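Local coordinates for uncharacterized protein (Pyrococcus furiosus, PDB 4XLZ), which deacetylates N,N'-diacetylchitobiose as a metal-binding enzyme of carbohydrate esterase family 14, at the interface of chains A and B. Coordinates in Å, arbitrary orientation; residue numbers count along the deposited sequence, not the author numbering. Chains: chain A/B, Uncharacterized protein.

The interface of chains A and B. Residues chain A 2, 8, 11-12, 15, 262-263; chain B 230, 233-234, 237.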
loop_
_atom_site.group_PDB
_atom_site.type_symbol
_atom_site.label_atom_id
_atom_site.label_comp_id
_atom_site.label_asym_id
_atom_site.label_seq_id
_atom_site.Cartn_x
_atom_site.Cartn_y
_atom_site.Cartn_z
ATOM N N PHE A 2 29.099 35.454 -8.802
ATOM C CA PHE A 2 28.005 35.834 -9.680
ATOM C C PHE A 2 27.410 37.176 -9.352
ATOM O O PHE A 2 26.253 37.510 -9.607
ATOM C CB PHE A 2 26.871 34.725 -9.750
ATOM C CG PHE A 2 27.042 33.770 -10.884
ATOM C CD1 PHE A 2 28.270 33.071 -11.066
ATOM C CD2 PHE A 2 25.995 33.470 -11.698
ATOM C CE1 PHE A 2 28.467 32.147 -12.120
ATOM C CE2 PHE A 2 26.136 32.549 -12.677
ATOM C CZ PHE A 2 27.303 31.862 -12.968
ATOM N N PHE A 8 19.756 38.334 -16.435
ATOM C CA PHE A 8 19.559 36.901 -16.183
ATOM C C PHE A 8 20.185 36.157 -17.333
ATOM O O PHE A 8 20.789 35.093 -17.168
ATOM C CB PHE A 8 17.988 36.626 -16.160
ATOM C CG PHE A 8 17.696 35.152 -16.349
ATOM C CD1 PHE A 8 18.048 34.264 -15.335
ATOM C CD2 PHE A 8 17.186 34.665 -17.555
ATOM C CE1 PHE A 8 17.866 32.868 -15.581
ATOM C CE2 PHE A 8 17.007 33.291 -17.821
ATOM C CZ PHE A 8 17.336 32.398 -16.788
ATOM N N ALA A 11 23.791 35.627 -16.600
ATOM C CA ALA A 11 23.962 34.669 -15.565
ATOM C C ALA A 11 23.682 33.212 -16.010
ATOM O O ALA A 11 24.429 32.311 -15.671
ATOM C CB ALA A 11 23.061 35.046 -14.385
ATOM N N PHE A 12 22.552 33.036 -16.698
ATOM C CA PHE A 12 22.216 31.757 -17.216
ATOM C C PHE A 12 23.282 31.144 -18.118
ATOM O O PHE A 12 23.696 29.992 -17.962
ATOM C CB PHE A 12 20.856 31.916 -17.994
ATOM C CG PHE A 12 20.434 30.637 -18.708
ATOM C CD1 PHE A 12 19.665 29.664 -18.001
ATOM C CD2 PHE A 12 20.759 30.442 -20.039
ATOM C CE1 PHE A 12 19.217 28.496 -18.690
ATOM C CE2 PHE A 12 20.344 29.300 -20.726
ATOM C CZ PHE A 12 19.546 28.347 -20.084
ATOM N N LEU A 15 26.266 30.288 -15.894
ATOM C CA LEU A 15 25.991 29.099 -15.031
ATOM C C LEU A 15 26.165 27.847 -15.914
ATOM O O LEU A 15 26.790 26.876 -15.502
ATOM C CB LEU A 15 24.550 29.214 -14.525
ATOM C CG LEU A 15 24.154 27.974 -13.657
ATOM C CD1 LEU A 15 24.889 28.009 -12.266
ATOM C CD2 LEU A 15 22.584 28.082 -13.446
ATOM N N PRO A 262 13.821 26.920 -12.164
ATOM C CA PRO A 262 12.643 27.470 -12.842
ATOM C C PRO A 262 12.884 27.781 -14.303
ATOM O O PRO A 262 11.907 28.086 -15.018
ATOM C CB PRO A 262 12.321 28.727 -12.018
ATOM C CG PRO A 262 13.619 29.113 -11.422
ATOM C CD PRO A 262 14.389 27.811 -11.137
ATOM N N PHE A 263 14.127 27.636 -14.788
ATOM C CA PHE A 263 14.376 27.907 -16.243
ATOM C C PHE A 263 14.953 26.689 -16.935
ATOM O O PHE A 263 15.662 26.732 -17.935
ATOM C CB PHE A 263 15.411 29.123 -16.331
ATOM C CG PHE A 263 16.496 29.061 -15.284
ATOM C CD1 PHE A 263 16.492 29.887 -14.152
ATOM C CD2 PHE A 263 17.606 28.175 -15.420
ATOM C CE1 PHE A 263 17.573 29.806 -13.235
ATOM C CE2 PHE A 263 18.625 28.049 -14.449
ATOM C CZ PHE A 263 18.581 28.925 -13.357
ATOM N N PHE B 230 24.132 29.359 -8.691
ATOM C CA PHE B 230 22.708 28.963 -8.967
ATOM C C PHE B 230 21.663 29.851 -8.317
ATOM O O PHE B 230 20.759 30.353 -8.992
ATOM C CB PHE B 230 22.567 27.481 -8.511
ATOM C CG PHE B 230 21.100 26.919 -8.711
ATOM C CD1 PHE B 230 20.501 26.871 -9.932
ATOM C CD2 PHE B 230 20.507 26.360 -7.634
ATOM C CE1 PHE B 230 19.188 26.350 -10.106
ATOM C CE2 PHE B 230 19.216 25.841 -7.798
ATOM C CZ PHE B 230 18.612 25.842 -9.027
ATOM N N THR B 233 21.501 33.204 -9.908
ATOM C CA THR B 233 20.864 33.142 -11.223
ATOM C C THR B 233 19.320 33.051 -11.078
ATOM O O THR B 233 18.576 33.762 -11.792
ATOM C CB THR B 233 21.396 31.976 -12.032
ATOM O OG1 THR B 233 22.844 32.169 -12.168
ATOM C CG2 THR B 233 20.811 31.959 -13.443
ATOM N N VAL B 234 18.898 32.209 -10.106
ATOM C CA VAL B 234 17.439 32.164 -9.886
ATOM C C VAL B 234 16.844 33.483 -9.413
ATOM O O VAL B 234 15.752 33.870 -9.868
ATOM C CB VAL B 234 17.168 31.011 -8.862
ATOM C CG1 VAL B 234 15.713 30.980 -8.422
ATOM C CG2 VAL B 234 17.542 29.625 -9.460
ATOM N N PHE B 237 16.543 35.688 -12.250
ATOM C CA PHE B 237 15.422 35.315 -13.087
ATOM C C PHE B 237 14.133 35.977 -12.586
ATOM O O PHE B 237 13.388 36.497 -13.409
ATOM C CB PHE B 237 15.318 33.728 -13.024
ATOM C CG PHE B 237 14.094 33.128 -13.685
ATOM C CD1 PHE B 237 12.992 32.731 -12.937
ATOM C CD2 PHE B 237 14.078 32.961 -15.070
ATOM C CE1 PHE B 237 11.859 32.178 -13.525
ATOM C CE2 PHE B 237 12.954 32.385 -15.715
ATOM C CZ PHE B 237 11.873 31.935 -14.955
#
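B:Phe237 lies alongside A:Phe8, both side chains pointing the same way, with their rings edge-to-face at 67° and centroids 5.2 Å apart. With CG anti to its backbone N (chi1 172°), B:Phe237 reaches out from its helix between A:Phe8 and the A:Pro262–A:Phe263 segment. Its CB meets CD1 of A:Phe8 at 3.6 Å, close to where that same ring carbon touches the B:Phe237 CA. At the ring, CG rests near CD1 of A:Phe263, and CD2 stands 3.7 Å from CZ of A:Phe8, over one face of that ring and offset toward its rim; CB of A:Phe12, from the same chain as A:Phe8, sits over the rim of the opposite face. CD1 and CE1 run past the proline, CE1 lying 3.8 Å from CB of A:Pro262, while CE2 faces CB of A:Phe263 and the tip, CZ, comes near the proline carbonyl O.

One turn back along the helix, B:Thr233 inserts its methyl among aromatic rings. CG2, anti to the backbone N, packs 3.8 Å from CE1 of A:Phe8 and also touches CZ of A:Phe263 and CB of A:Ala11. The hydroxyl OG1 points instead to the rim of A:Phe2, 3.4 Å from its CE2. B:Val234 brings CG2 to within 3.8 Å of CE1 of A:Phe263, whose side chain it crosses at about a right angle. No polar atom bonds across this patch, so its cohesion is apolar.

In the fold, helix 221-240 of chain B packs against helix 8-19 and the loop preceding the C-terminal 3-10 helix 264-266 of chain A, forming part of a chain A–chain B interface in the deposited six-chain assembly; the structure alone does not show that this is the oligomer in solution.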